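Local atomic coordinates of proximal thread matrix protein 1 (Mytilus galloprovincialis, PDB entry 4CN9), a protein that binds zinc and collagen in the matrix of the mussel byssus, where it probably works through its two von Willebrand factor type A domains. Residues L59-S63 and Y74-K78; G102-F106 and I129-P134; L146-R150 and E186-L190; L171-S177 and G205-L211; Q213-K218 and I408-E414. All blocks are in the same frame, centred on the assembly; numbering follows the deposited sequence.

Interaction 1 of 5, residues L59-S63 and Y74-K78; sequences LFDDS and YQMMK. With ZN (zinc ion), chain C.
D61 OD1, on a residue whose backbone carbonyl faces Y74 and M77, is gripped twice by S63: the backbone N of S63 meets it at 2.8 Å, closing an Asx turn, and S63 OG donates to it at 2.6 Å from the syn side. With its proton directed to D61, S63 OG binds the zinc ion at 2.2 Å, while D61 OD2 accepts a hydrogen bond from a water bound to the metal; D61 acts from the second shell. These residues form part of the MIDAS motif, whose zinc is also bound by S65 and D174. Beneath it the packing is apolar. The M77 chain bends at its thioether (chi3 70°) and sets CE over the centre of the F60 ring, 3.8 Å from the centroid, a Met-aromatic contact with a CH-pi component. M77 CB reaches F60 CZ at 3.7 Å, and Y74 CD1 lies at the edge of the same ring. Buried D61 O faces M77 CE at 3.6 Å and has no polar partner. The hydroxyl of Y74 bonds to N136. Strand 54-61 and helix 73-85 run nearly antiparallel here, with I66 of helix 64-69 beside Y74 and M77 and strand 100-106 flanking F60.

Interaction 2 of 5, residues G102-F106 and I129-P134; sequences GVVQF and IQDMVP
M132 lays its thioether end along the side chain of Q105, the two sliding past each other in opposite directions. Its methyl does the touching: CE lies 3.4 Å from Q105 CG and also rests against CD and OE1 of the same residue. A bend at the end of the M132 chain (chi3 64°) brings that methyl to V103 as well, where M132 CE comes within 3.6 Å of V103 CG1 and the sulfur follows close behind. V103 CG2 then faces I129 CG1 at a looser 4.4 Å, so the apolar seam runs from the last turn of helix 122-130 down into the loop after it. The polar seam is carried by Q105. With CG anti to its carbonyl carbon (chi1 -57°) and the chain extended beyond, its amide reaches the backbone of the loop, and NE2 donates to V133 O at 3.0 Å. The bond is bent, 148° at the hydrogen; the donor stands well above the carbonyl plane, and the acceptor is tilted from the amide plane. NE2 has a second partner, OD2 of D62, which sits between D61 and S63 of the zinc site. These two acceptors probably fix the flip of the amide. On its other branch a water donates to Q105 OE1 and accepts from V133 N. The loop is thus fastened to strand 100-106 of the type A domain sheet by a flexible thioether fitted to the aliphatic part of a glutamine, and by an amide hydrogen-bonded to the loop backbone and to D62.

Interaction 3 of 5, residues L146-R150 and E186-L190; sequences LKHVR and EAHKL
R150 reaches across from helix 142-153 to helix 183-192, touching a different neighbour at nearly every step. Its CB lies 3.6 Å from L190 CD1. The chain runs straight through CG, then CD settles 3.7 Å from K189 CB. A turn at chi3 (48°) swings the guanidinium back toward E186. NE passes beside K189 CB and donates a hydrogen bond to a water, 2.7 Å away, which also lies within bonding distance of E186 O and OE1. At the tip, NH2 donates to the syn lone pair of E186 OE1 at 3.1 Å, a straight salt bridge (165° at the hydrogen) with carboxylate and guanidinium nearly coplanar. K189 CD lies over one guanidinium face, offset toward its rim, so the ammonium of K189 stays near R150 NH2; E186 probably offsets some of that like-charge strain. The carboxylate is wedged against K147, whose CB is 3.5 Å from E186 OE1, although the ammonium of K147 pairs with E151. On the buried side, L146 CD2 meets L190 CD2 at 3.7 Å and L146 CD1 rests on A187 CB, while L146 and V149 lean on strand 54-61. The helices run almost parallel, 22° between axes 9.0 Å apart, one before and one after strand 166-173: the neighbouring sheet-covering helices characteristic of the doubly wound alpha/beta fold of von Willebrand factor type A domains.

Interaction 4 of 5, residues L171-S177 and G205-L211; sequences LMTDGKS and GFVKTEL. With ZN (zinc ion), chain C.
G175 and G205-F206 press backbone against backbone, and here the contact is tight: F206 CA sits 3.3 Å from G175 O in a CA-H...O contact, and G205 CA lies close to D174 O. A side chain on G205 would collide with D174 O; F206 N is buried without a partner. Two other parts are looser: inside, L211 CD2 stands 4.1 Å from T173 CG2 and 4.2 Å from L171 CD2; toward solvent, K176 CB meets V207 CG1 at 3.5 Å before the rest of the lysine chain leads off. E210 closes the far end. Its chain is extended, and OE2 takes the backbone N of S177 on its syn lone pair at 3.0 Å (165°), while a water donates to it at 2.7 Å and also joins G175 O with V207 N. Replacing E210 by an alanine would probably leave S177 N without this acceptor and free the 175-177 loop to shift. D174 OD1 binds the zinc ion at 2.1 Å, just past the end of strand 166-173. That strand lies between strands 54-61 and 195-202, and helix 208-214 rests against its end, with V221 of the edge strand 221-224 beside L211.

Interaction 5 of 5, residues Q213-K218 and I408-E414; sequences QIATMK and INIASSE
The Q213 amide and the E414 carboxylate lie side by side and point the same way, their planes 28° apart. The amide offers its edge: NE2 donates to E414 OE1 at 2.9 Å with the acceptor nearly in the amide plane, yet the carboxylate receives it from above its own plane. The pair bridges the two von Willebrand factor type A domains, each contributing the end of a helix, 208-214 or 404-410, and the turn after it. K218 CG leaves beside the backbone N (chi1 -68°) and every later torsion is near 180°, so the chain passes S412 O and carries NZ to the end of helix 404-410. There NZ donates to I408 O at 2.7 Å and to A411 O at 2.8 Å, both in the carbonyl plane; these carbonyls at and just past the helix end probably favour the ammonium charge. An alanine in place of K218 is likely to leave both carbonyls without this donor and weaken the hold between the domains. One water accepts from S413 OG, which also bonds to E415 N, and donates to A215 O. In a plain backbone bond, K218 N donates to S412 O at 2.9 Å.

In the fold
Interactions 1 to 4 belong to one von Willebrand factor type A domain, and interactions 1, 2 and 4 meet on its central sheet. Interactions 1 and 4, centres 14 Å apart, supply two ligands of one zinc site: S63 and D174 share the metal and its three waters, and D61 OD2 lies 2.8 Å from T173 OG1. Interaction 2, centred 7 Å from interaction 1, backs it through K78 NZ and M132 O, 2.7 Å apart, with F106 packing on L171 of interaction 4. Interaction 3 lies on helices packed against the sheet, its L146 touching L59. A187 CB meets I214 CA at 3.8 Å, linking interaction 3 to interaction 5, the interdomain contact, centred 25 Å from interaction 1.

Interaction 1 of 5, residues L59-S63 and Y74-K78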
# COMPACT_ATOMS: atom_id res chain seq x y z
N LEU A 59 -10.18 10.27 10.46
CA LEU A 59 -11.40 10.52 9.70
C LEU A 59 -12.47 9.59 10.26
O LEU A 59 -12.40 8.36 10.10
CB LEU A 59 -11.12 10.26 8.22
CG LEU A 59 -11.91 10.91 7.09
CD1 LEU A 59 -12.29 12.36 7.34
CD2 LEU A 59 -11.05 10.81 5.83
N PHE A 60 -13.43 10.19 10.95
CA PHE A 60 -14.33 9.53 11.88
C PHE A 60 -15.74 9.56 11.27
O PHE A 60 -16.33 10.63 11.16
CB PHE A 60 -14.26 10.36 13.18
CG PHE A 60 -15.03 9.81 14.35
CD1 PHE A 60 -16.42 9.85 14.40
CD2 PHE A 60 -14.34 9.29 15.44
CE1 PHE A 60 -17.10 9.37 15.50
CE2 PHE A 60 -15.02 8.80 16.55
CZ PHE A 60 -16.39 8.84 16.58
N ASP A 61 -16.25 8.40 10.84
CA ASP A 61 -17.61 8.25 10.28
C ASP A 61 -18.64 8.63 11.34
O ASP A 61 -18.65 8.03 12.42
CB ASP A 61 -17.77 6.79 9.83
CG ASP A 61 -19.12 6.48 9.13
OD1 ASP A 61 -20.17 7.07 9.45
OD2 ASP A 61 -19.10 5.58 8.26
N ASP A 62 -19.48 9.65 11.07
CA ASP A 62 -20.58 9.97 11.99
C ASP A 62 -21.95 9.82 11.35
O ASP A 62 -22.87 10.58 11.63
CB ASP A 62 -20.40 11.33 12.72
CG ASP A 62 -20.46 12.55 11.79
OD1 ASP A 62 -20.46 12.42 10.55
OD2 ASP A 62 -20.51 13.67 12.35
N SER A 63 -22.09 8.79 10.51
CA SER A 63 -23.37 8.44 9.89
C SER A 63 -24.35 7.84 10.89
O SER A 63 -23.96 7.22 11.88
CB SER A 63 -23.15 7.44 8.73
OG SER A 63 -22.63 6.18 9.18
N TYR A 74 -20.62 4.99 19.43
CA TYR A 74 -19.78 6.19 19.33
C TYR A 74 -18.78 6.27 20.48
O TYR A 74 -17.65 6.71 20.30
CB TYR A 74 -20.61 7.47 19.29
CG TYR A 74 -21.21 7.78 17.94
CD1 TYR A 74 -20.42 7.79 16.79
CD2 TYR A 74 -22.57 8.06 17.80
CE1 TYR A 74 -20.97 8.07 15.54
CE2 TYR A 74 -23.13 8.33 16.56
CZ TYR A 74 -22.32 8.34 15.43
OH TYR A 74 -22.86 8.62 14.19
N GLN A 75 -19.21 5.88 21.68
CA GLN A 75 -18.30 5.90 22.82
C GLN A 75 -17.12 4.96 22.59
O GLN A 75 -15.99 5.28 22.96
CB GLN A 75 -19.02 5.55 24.13
CG GLN A 75 -18.17 5.82 25.35
CD GLN A 75 -17.58 7.22 25.35
OE1 GLN A 75 -18.30 8.21 25.34
NE2 GLN A 75 -16.26 7.30 25.34
N MET A 76 -17.39 3.80 22.00
CA MET A 76 -16.35 2.82 21.72
C MET A 76 -15.40 3.32 20.65
O MET A 76 -14.20 3.06 20.70
CB MET A 76 -16.97 1.48 21.29
CG MET A 76 -17.74 0.80 22.42
SD MET A 76 -18.34 -0.86 22.05
CE MET A 76 -19.01 -1.30 23.65
N MET A 77 -15.93 4.05 19.67
CA MET A 77 -15.09 4.66 18.64
C MET A 77 -14.20 5.70 19.28
O MET A 77 -13.01 5.77 19.01
CB MET A 77 -15.94 5.30 17.54
CG MET A 77 -16.67 4.31 16.68
SD MET A 77 -17.77 5.09 15.46
CE MET A 77 -16.52 5.82 14.37
N LYS A 78 -14.78 6.51 20.17
CA LYS A 78 -14.02 7.57 20.82
C LYS A 78 -12.89 6.99 21.66
O LYS A 78 -11.76 7.50 21.66
CB LYS A 78 -14.93 8.41 21.71
CG LYS A 78 -15.84 9.33 20.93
CD LYS A 78 -16.78 10.07 21.84
CE LYS A 78 -17.56 11.11 21.05
NZ LYS A 78 -18.34 12.00 21.93
ZN ZN C . -22.87 4.28 8.16
O HOH W 1 -21.32 4.91 6.91
O HOH W 2 -24.38 5.05 6.97
O HOH W 3 -23.25 2.50 7.09

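Interaction 2 of 5, residues G102-F106 and I129-P134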
# COMPACT_ATOMS: atom_id res chain seq x y z
N GLY A 102 -5.39 15.45 14.98
CA GLY A 102 -6.63 16.11 14.63
C GLY A 102 -7.72 15.11 14.25
O GLY A 102 -7.44 13.97 13.87
N VAL A 103 -8.97 15.54 14.34
CA VAL A 103 -10.08 14.66 14.03
C VAL A 103 -11.08 15.37 13.16
O VAL A 103 -11.49 16.51 13.44
CB VAL A 103 -10.79 14.18 15.29
CG1 VAL A 103 -12.01 13.34 14.92
CG2 VAL A 103 -9.83 13.38 16.16
N VAL A 104 -11.49 14.68 12.11
CA VAL A 104 -12.44 15.17 11.14
C VAL A 104 -13.60 14.19 11.04
O VAL A 104 -13.39 12.99 10.80
CB VAL A 104 -11.75 15.29 9.77
CG1 VAL A 104 -12.76 15.57 8.67
CG2 VAL A 104 -10.66 16.36 9.84
N GLN A 105 -14.81 14.69 11.27
CA GLN A 105 -16.02 13.86 11.16
C GLN A 105 -16.56 13.92 9.74
O GLN A 105 -16.50 14.96 9.09
CB GLN A 105 -17.11 14.33 12.14
CG GLN A 105 -16.69 14.37 13.59
CD GLN A 105 -17.60 15.26 14.48
OE1 GLN A 105 -17.11 16.07 15.27
NE2 GLN A 105 -18.90 15.11 14.35
N PHE A 106 -17.10 12.81 9.26
CA PHE A 106 -17.66 12.78 7.91
C PHE A 106 -18.84 11.83 7.83
O PHE A 106 -18.84 10.75 8.44
CB PHE A 106 -16.58 12.37 6.88
CG PHE A 106 -16.37 10.88 6.79
CD1 PHE A 106 -15.50 10.23 7.66
CD2 PHE A 106 -17.07 10.13 5.86
CE1 PHE A 106 -15.33 8.85 7.59
CE2 PHE A 106 -16.91 8.75 5.79
CZ PHE A 106 -16.04 8.11 6.65
N ILE A 129 -11.66 14.71 21.91
CA ILE A 129 -12.32 13.54 21.33
C ILE A 129 -13.63 13.23 22.07
O ILE A 129 -14.68 13.00 21.45
CB ILE A 129 -11.39 12.32 21.39
CG1 ILE A 129 -10.22 12.50 20.41
CG2 ILE A 129 -12.15 11.03 21.09
CD1 ILE A 129 -9.04 11.61 20.72
N GLN A 130 -13.57 13.26 23.40
CA GLN A 130 -14.75 12.99 24.21
C GLN A 130 -15.88 13.99 23.93
O GLN A 130 -17.07 13.64 23.92
CB GLN A 130 -14.39 13.00 25.70
CG GLN A 130 -15.54 12.57 26.59
CD GLN A 130 -16.12 11.23 26.18
OE1 GLN A 130 -15.39 10.30 25.86
NE2 GLN A 130 -17.44 11.13 26.16
N ASP A 131 -15.51 15.24 23.69
CA ASP A 131 -16.47 16.32 23.51
C ASP A 131 -17.06 16.38 22.11
O ASP A 131 -17.94 17.20 21.86
CB ASP A 131 -15.82 17.67 23.81
CG ASP A 131 -15.61 17.89 25.29
OD1 ASP A 131 -16.22 17.17 26.11
OD2 ASP A 131 -14.82 18.80 25.63
N MET A 132 -16.59 15.54 21.20
CA MET A 132 -17.13 15.53 19.84
C MET A 132 -18.60 15.17 19.85
O MET A 132 -19.02 14.26 20.55
CB MET A 132 -16.43 14.49 18.97
CG MET A 132 -15.01 14.77 18.61
SD MET A 132 -14.32 13.25 17.88
CE MET A 132 -15.33 13.13 16.41
N VAL A 133 -19.35 15.87 19.01
CA VAL A 133 -20.76 15.60 18.81
C VAL A 133 -21.01 15.00 17.42
O VAL A 133 -20.94 15.72 16.42
CB VAL A 133 -21.59 16.90 18.93
CG1 VAL A 133 -23.08 16.60 18.82
CG2 VAL A 133 -21.27 17.61 20.23
N PRO A 134 -21.29 13.69 17.34
CA PRO A 134 -21.60 13.08 16.05
C PRO A 134 -22.86 13.68 15.46
O PRO A 134 -23.81 13.97 16.19
CB PRO A 134 -21.85 11.61 16.40
CG PRO A 134 -21.11 11.40 17.66
CD PRO A 134 -21.31 12.68 18.42
O HOH W 4 -17.92 17.65 17.10

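Interaction 3 of 5, residues L146-R150 and E186-L190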
# COMPACT_ATOMS: atom_id res chain seq x y z
N LEU A 146 -11.81 12.66 2.42
CA LEU A 146 -10.42 12.61 1.99
C LEU A 146 -9.96 13.93 1.37
O LEU A 146 -8.84 14.37 1.58
CB LEU A 146 -10.21 11.46 1.00
CG LEU A 146 -10.36 10.06 1.60
CD1 LEU A 146 -10.46 8.98 0.52
CD2 LEU A 146 -9.22 9.76 2.55
N LYS A 147 -10.84 14.54 0.59
CA LYS A 147 -10.58 15.84 -0.04
C LYS A 147 -10.39 16.91 1.02
O LYS A 147 -9.43 17.69 0.98
CB LYS A 147 -11.77 16.21 -0.93
CG LYS A 147 -11.64 17.54 -1.67
CD LYS A 147 -12.92 17.82 -2.45
CE LYS A 147 -13.05 19.29 -2.81
NZ LYS A 147 -12.06 19.68 -3.84
N HIS A 148 -11.30 16.94 1.99
CA HIS A 148 -11.19 17.90 3.09
C HIS A 148 -9.86 17.75 3.84
O HIS A 148 -9.20 18.74 4.20
CB HIS A 148 -12.38 17.70 4.03
CG HIS A 148 -12.41 18.66 5.18
ND1 HIS A 148 -13.11 19.85 5.15
CD2 HIS A 148 -11.83 18.61 6.40
CE1 HIS A 148 -12.97 20.48 6.30
NE2 HIS A 148 -12.19 19.75 7.08
N VAL A 149 -9.44 16.51 4.06
CA VAL A 149 -8.19 16.24 4.75
C VAL A 149 -6.99 16.75 3.94
O VAL A 149 -6.09 17.40 4.48
CB VAL A 149 -8.05 14.73 5.09
CG1 VAL A 149 -6.63 14.40 5.50
CG2 VAL A 149 -9.04 14.34 6.19
N ARG A 150 -6.98 16.49 2.64
CA ARG A 150 -5.90 16.99 1.79
C ARG A 150 -5.85 18.53 1.74
O ARG A 150 -4.79 19.12 1.86
CB ARG A 150 -6.06 16.44 0.37
CG ARG A 150 -4.98 16.94 -0.59
CD ARG A 150 -5.14 16.34 -1.98
NE ARG A 150 -6.51 16.43 -2.49
CZ ARG A 150 -7.01 17.47 -3.16
NH1 ARG A 150 -6.28 18.55 -3.40
NH2 ARG A 150 -8.27 17.44 -3.59
N GLU A 186 -9.77 11.02 -4.90
CA GLU A 186 -9.31 11.81 -3.75
C GLU A 186 -8.21 11.10 -2.95
O GLU A 186 -7.28 11.74 -2.44
CB GLU A 186 -10.49 12.18 -2.84
CG GLU A 186 -11.55 13.04 -3.51
CD GLU A 186 -10.97 14.33 -4.11
OE1 GLU A 186 -9.97 14.85 -3.57
OE2 GLU A 186 -11.52 14.82 -5.12
N ALA A 187 -8.31 9.79 -2.83
CA ALA A 187 -7.30 9.02 -2.10
C ALA A 187 -5.96 9.05 -2.84
O ALA A 187 -4.89 9.14 -2.23
CB ALA A 187 -7.78 7.57 -1.92
N HIS A 188 -6.02 9.00 -4.17
CA HIS A 188 -4.83 9.13 -5.01
C HIS A 188 -4.12 10.47 -4.79
O HIS A 188 -2.92 10.51 -4.56
CB HIS A 188 -5.22 8.97 -6.49
CG HIS A 188 -4.10 9.24 -7.44
ND1 HIS A 188 -3.14 8.30 -7.75
CD2 HIS A 188 -3.79 10.35 -8.16
CE1 HIS A 188 -2.28 8.82 -8.61
NE2 HIS A 188 -2.65 10.06 -8.87
N LYS A 189 -4.87 11.57 -4.83
CA LYS A 189 -4.26 12.88 -4.62
C LYS A 189 -3.67 13.00 -3.22
O LYS A 189 -2.59 13.56 -3.01
CB LYS A 189 -5.28 13.98 -4.85
CG LYS A 189 -5.79 14.10 -6.27
CD LYS A 189 -6.81 15.23 -6.33
CE LYS A 189 -7.32 15.49 -7.72
NZ LYS A 189 -8.36 16.58 -7.72
N LEU A 190 -4.37 12.45 -2.24
CA LEU A 190 -3.91 12.55 -0.87
C LEU A 190 -2.59 11.81 -0.70
O LEU A 190 -1.61 12.34 -0.18
CB LEU A 190 -4.99 12.02 0.08
CG LEU A 190 -4.74 12.13 1.58
CD1 LEU A 190 -4.49 13.58 2.00
CD2 LEU A 190 -5.94 11.53 2.34
O HOH W 5 -7.72 14.28 -1.52

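Interaction 4 of 5, residues L171-S177 and G205-L211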
# COMPACT_ATOMS: atom_id res chain seq x y z
N LEU A 171 -8.69 6.22 8.69
CA LEU A 171 -10.10 6.27 8.33
C LEU A 171 -10.87 5.15 9.03
O LEU A 171 -10.44 3.99 9.02
CB LEU A 171 -10.25 6.14 6.81
CG LEU A 171 -11.62 5.82 6.21
CD1 LEU A 171 -12.54 6.99 6.36
CD2 LEU A 171 -11.48 5.45 4.74
N MET A 172 -11.99 5.51 9.66
CA MET A 172 -12.86 4.55 10.32
C MET A 172 -14.26 4.68 9.75
O MET A 172 -14.86 5.76 9.82
CB MET A 172 -12.92 4.84 11.83
CG MET A 172 -11.56 4.82 12.52
SD MET A 172 -11.68 5.43 14.24
CE MET A 172 -12.75 4.18 14.91
N THR A 173 -14.80 3.61 9.18
CA THR A 173 -16.14 3.68 8.60
C THR A 173 -16.96 2.39 8.76
O THR A 173 -16.40 1.30 8.86
CB THR A 173 -16.06 4.06 7.11
OG1 THR A 173 -17.38 4.26 6.57
CG2 THR A 173 -15.33 3.01 6.33
N ASP A 174 -18.28 2.54 8.81
CA ASP A 174 -19.17 1.39 8.83
C ASP A 174 -20.00 1.33 7.56
O ASP A 174 -21.02 0.63 7.50
CB ASP A 174 -20.08 1.42 10.07
CG ASP A 174 -21.31 2.30 9.89
OD1 ASP A 174 -21.26 3.33 9.15
OD2 ASP A 174 -22.35 1.96 10.50
N GLY A 175 -19.56 2.03 6.52
CA GLY A 175 -20.37 2.14 5.33
C GLY A 175 -19.59 2.19 4.04
O GLY A 175 -18.36 2.14 4.02
N LYS A 176 -20.31 2.28 2.93
CA LYS A 176 -19.67 2.44 1.64
C LYS A 176 -19.96 3.84 1.15
O LYS A 176 -20.99 4.41 1.49
CB LYS A 176 -20.16 1.39 0.64
CG LYS A 176 -21.61 1.52 0.24
CD LYS A 176 -21.96 0.49 -0.83
CE LYS A 176 -23.47 0.34 -0.95
NZ LYS A 176 -23.84 -0.72 -1.93
N SER A 177 -19.04 4.40 0.39
CA SER A 177 -19.17 5.77 -0.08
C SER A 177 -20.35 5.80 -1.05
O SER A 177 -20.37 5.02 -2.00
CB SER A 177 -17.89 6.21 -0.79
OG SER A 177 -17.79 7.62 -0.86
N GLY A 205 -21.42 -3.20 6.42
CA GLY A 205 -21.87 -2.19 5.47
C GLY A 205 -20.80 -1.56 4.58
O GLY A 205 -21.11 -0.97 3.55
N PHE A 206 -19.53 -1.69 4.98
CA PHE A 206 -18.42 -1.19 4.17
C PHE A 206 -18.10 -2.21 3.06
O PHE A 206 -18.49 -3.38 3.15
CB PHE A 206 -17.19 -0.92 5.05
CG PHE A 206 -16.46 -2.17 5.49
CD1 PHE A 206 -15.46 -2.72 4.70
CD2 PHE A 206 -16.79 -2.81 6.68
CE1 PHE A 206 -14.80 -3.86 5.09
CE2 PHE A 206 -16.12 -3.96 7.08
CZ PHE A 206 -15.13 -4.49 6.29
N VAL A 207 -17.42 -1.77 2.00
CA VAL A 207 -16.93 -2.72 1.01
C VAL A 207 -15.39 -2.74 0.96
O VAL A 207 -14.70 -1.71 0.80
CB VAL A 207 -17.60 -2.56 -0.40
CG1 VAL A 207 -18.91 -1.77 -0.30
CG2 VAL A 207 -16.66 -1.98 -1.42
N LYS A 208 -14.86 -3.94 1.12
CA LYS A 208 -13.44 -4.11 1.39
C LYS A 208 -12.56 -3.63 0.24
O LYS A 208 -11.51 -3.02 0.46
CB LYS A 208 -13.12 -5.56 1.73
CG LYS A 208 -11.71 -5.74 2.22
CD LYS A 208 -11.45 -7.16 2.68
CE LYS A 208 -10.01 -7.35 3.09
NZ LYS A 208 -9.67 -8.79 3.12
N THR A 209 -12.98 -3.89 -0.99
CA THR A 209 -12.17 -3.51 -2.14
C THR A 209 -12.08 -2.00 -2.28
O THR A 209 -11.08 -1.49 -2.75
CB THR A 209 -12.70 -4.13 -3.43
OG1 THR A 209 -14.12 -3.94 -3.50
CG2 THR A 209 -12.40 -5.62 -3.46
N GLU A 210 -13.13 -1.29 -1.86
CA GLU A 210 -13.10 0.18 -1.86
C GLU A 210 -12.08 0.69 -0.84
O GLU A 210 -11.30 1.60 -1.12
CB GLU A 210 -14.49 0.75 -1.56
CG GLU A 210 -14.51 2.22 -1.13
CD GLU A 210 -15.93 2.77 -1.02
OE1 GLU A 210 -16.47 3.20 -2.07
OE2 GLU A 210 -16.49 2.78 0.10
N LEU A 211 -12.08 0.11 0.35
CA LEU A 211 -11.09 0.49 1.35
C LEU A 211 -9.68 0.14 0.87
O LEU A 211 -8.73 0.89 1.09
CB LEU A 211 -11.40 -0.18 2.69
CG LEU A 211 -12.73 0.24 3.34
CD1 LEU A 211 -12.80 -0.30 4.78
CD2 LEU A 211 -12.95 1.76 3.30
ZN ZN C . -22.87 4.28 8.16
O HOH W 6 -21.19 -1.89 8.73
O HOH W 3 -23.25 2.50 7.09
O HOH W 7 -16.51 1.06 2.17
O HOH W 1 -21.32 4.91 6.91
O HOH W 2 -24.38 5.05 6.97

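Interaction 5 of 5, residues Q213-K218 and I408-E414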
# COMPACT_ATOMS: atom_id res chain seq x y z
N GLN A 213 -8.58 0.20 -2.14
CA GLN A 213 -8.16 1.18 -3.13
C GLN A 213 -7.71 2.48 -2.44
O GLN A 213 -6.80 3.15 -2.91
CB GLN A 213 -9.30 1.52 -4.08
CG GLN A 213 -9.84 0.38 -4.92
CD GLN A 213 -10.88 0.86 -5.94
OE1 GLN A 213 -12.01 1.22 -5.58
NE2 GLN A 213 -10.49 0.89 -7.21
N ILE A 214 -8.37 2.82 -1.33
CA ILE A 214 -8.10 4.05 -0.57
C ILE A 214 -6.81 4.00 0.22
O ILE A 214 -6.02 4.95 0.21
CB ILE A 214 -9.28 4.35 0.39
CG1 ILE A 214 -10.51 4.77 -0.42
CG2 ILE A 214 -8.93 5.45 1.37
CD1 ILE A 214 -11.81 4.72 0.35
N ALA A 215 -6.59 2.89 0.92
CA ALA A 215 -5.43 2.72 1.78
C ALA A 215 -4.11 2.70 0.99
O ALA A 215 -4.09 2.53 -0.23
CB ALA A 215 -5.59 1.45 2.61
N THR A 216 -3.01 2.89 1.71
CA THR A 216 -1.67 2.91 1.10
C THR A 216 -1.38 1.59 0.37
O THR A 216 -0.84 1.61 -0.74
CB THR A 216 -0.62 3.20 2.17
OG1 THR A 216 -0.77 4.56 2.62
CG2 THR A 216 0.81 3.00 1.63
N MET A 217 -1.68 0.47 1.02
CA MET A 217 -1.64 -0.84 0.39
C MET A 217 -2.81 -1.65 0.93
O MET A 217 -3.42 -1.27 1.94
CB MET A 217 -0.31 -1.56 0.67
CG MET A 217 0.93 -0.80 0.20
SD MET A 217 2.45 -1.80 0.11
CE MET A 217 2.31 -2.78 1.58
N LYS A 218 -3.12 -2.76 0.28
CA LYS A 218 -4.21 -3.63 0.72
C LYS A 218 -4.09 -4.08 2.17
O LYS A 218 -5.10 -4.21 2.85
CB LYS A 218 -4.32 -4.86 -0.18
CG LYS A 218 -4.76 -4.57 -1.59
CD LYS A 218 -4.63 -5.84 -2.43
CE LYS A 218 -5.07 -5.63 -3.86
NZ LYS A 218 -4.70 -6.81 -4.70
N ILE A 408 -4.85 -6.10 -10.77
CA ILE A 408 -5.34 -5.47 -9.55
C ILE A 408 -5.38 -6.48 -8.41
O ILE A 408 -5.01 -6.16 -7.28
CB ILE A 408 -6.74 -4.83 -9.76
CG1 ILE A 408 -6.63 -3.57 -10.64
CG2 ILE A 408 -7.37 -4.46 -8.42
CD1 ILE A 408 -8.00 -3.08 -11.19
N ASN A 409 -5.78 -7.72 -8.70
CA ASN A 409 -5.78 -8.75 -7.66
C ASN A 409 -4.40 -9.04 -7.08
O ASN A 409 -4.28 -9.29 -5.88
CB ASN A 409 -6.36 -10.06 -8.17
CG ASN A 409 -7.85 -9.98 -8.43
OD1 ASN A 409 -8.51 -9.01 -8.05
ND2 ASN A 409 -8.39 -11.00 -9.09
N ILE A 410 -3.37 -9.05 -7.91
CA ILE A 410 -2.07 -9.47 -7.42
C ILE A 410 -1.26 -8.34 -6.82
O ILE A 410 -0.44 -8.59 -5.95
CB ILE A 410 -1.21 -10.20 -8.48
CG1 ILE A 410 -0.68 -9.24 -9.52
CG2 ILE A 410 -1.98 -11.35 -9.13
CD1 ILE A 410 0.42 -9.85 -10.39
N ALA A 411 -1.44 -7.12 -7.29
CA ALA A 411 -0.63 -6.00 -6.81
C ALA A 411 -0.95 -5.65 -5.37
O ALA A 411 -2.04 -5.93 -4.87
CB ALA A 411 -0.81 -4.79 -7.69
N SER A 412 0.01 -5.00 -4.71
CA SER A 412 -0.14 -4.58 -3.32
C SER A 412 -1.08 -3.38 -3.22
O SER A 412 -1.60 -3.05 -2.15
CB SER A 412 1.23 -4.25 -2.70
OG SER A 412 1.98 -5.42 -2.41
N SER A 413 -1.27 -2.72 -4.36
CA SER A 413 -2.15 -1.60 -4.47
C SER A 413 -2.46 -1.34 -5.93
O SER A 413 -1.63 -1.61 -6.80
CB SER A 413 -1.49 -0.36 -3.85
OG SER A 413 -2.28 0.78 -4.10
N GLU A 414 -3.65 -0.82 -6.22
CA GLU A 414 -3.98 -0.42 -7.59
C GLU A 414 -3.08 0.70 -8.09
O GLU A 414 -2.90 0.87 -9.29
CB GLU A 414 -5.47 -0.06 -7.73
CG GLU A 414 -5.89 0.15 -9.18
CD GLU A 414 -7.41 0.11 -9.40
OE1 GLU A 414 -8.16 -0.32 -8.49
OE2 GLU A 414 -7.84 0.49 -10.51
O HOH W 8 -4.03 0.41 -1.90
O HOH W 9 -1.56 3.30 -2.74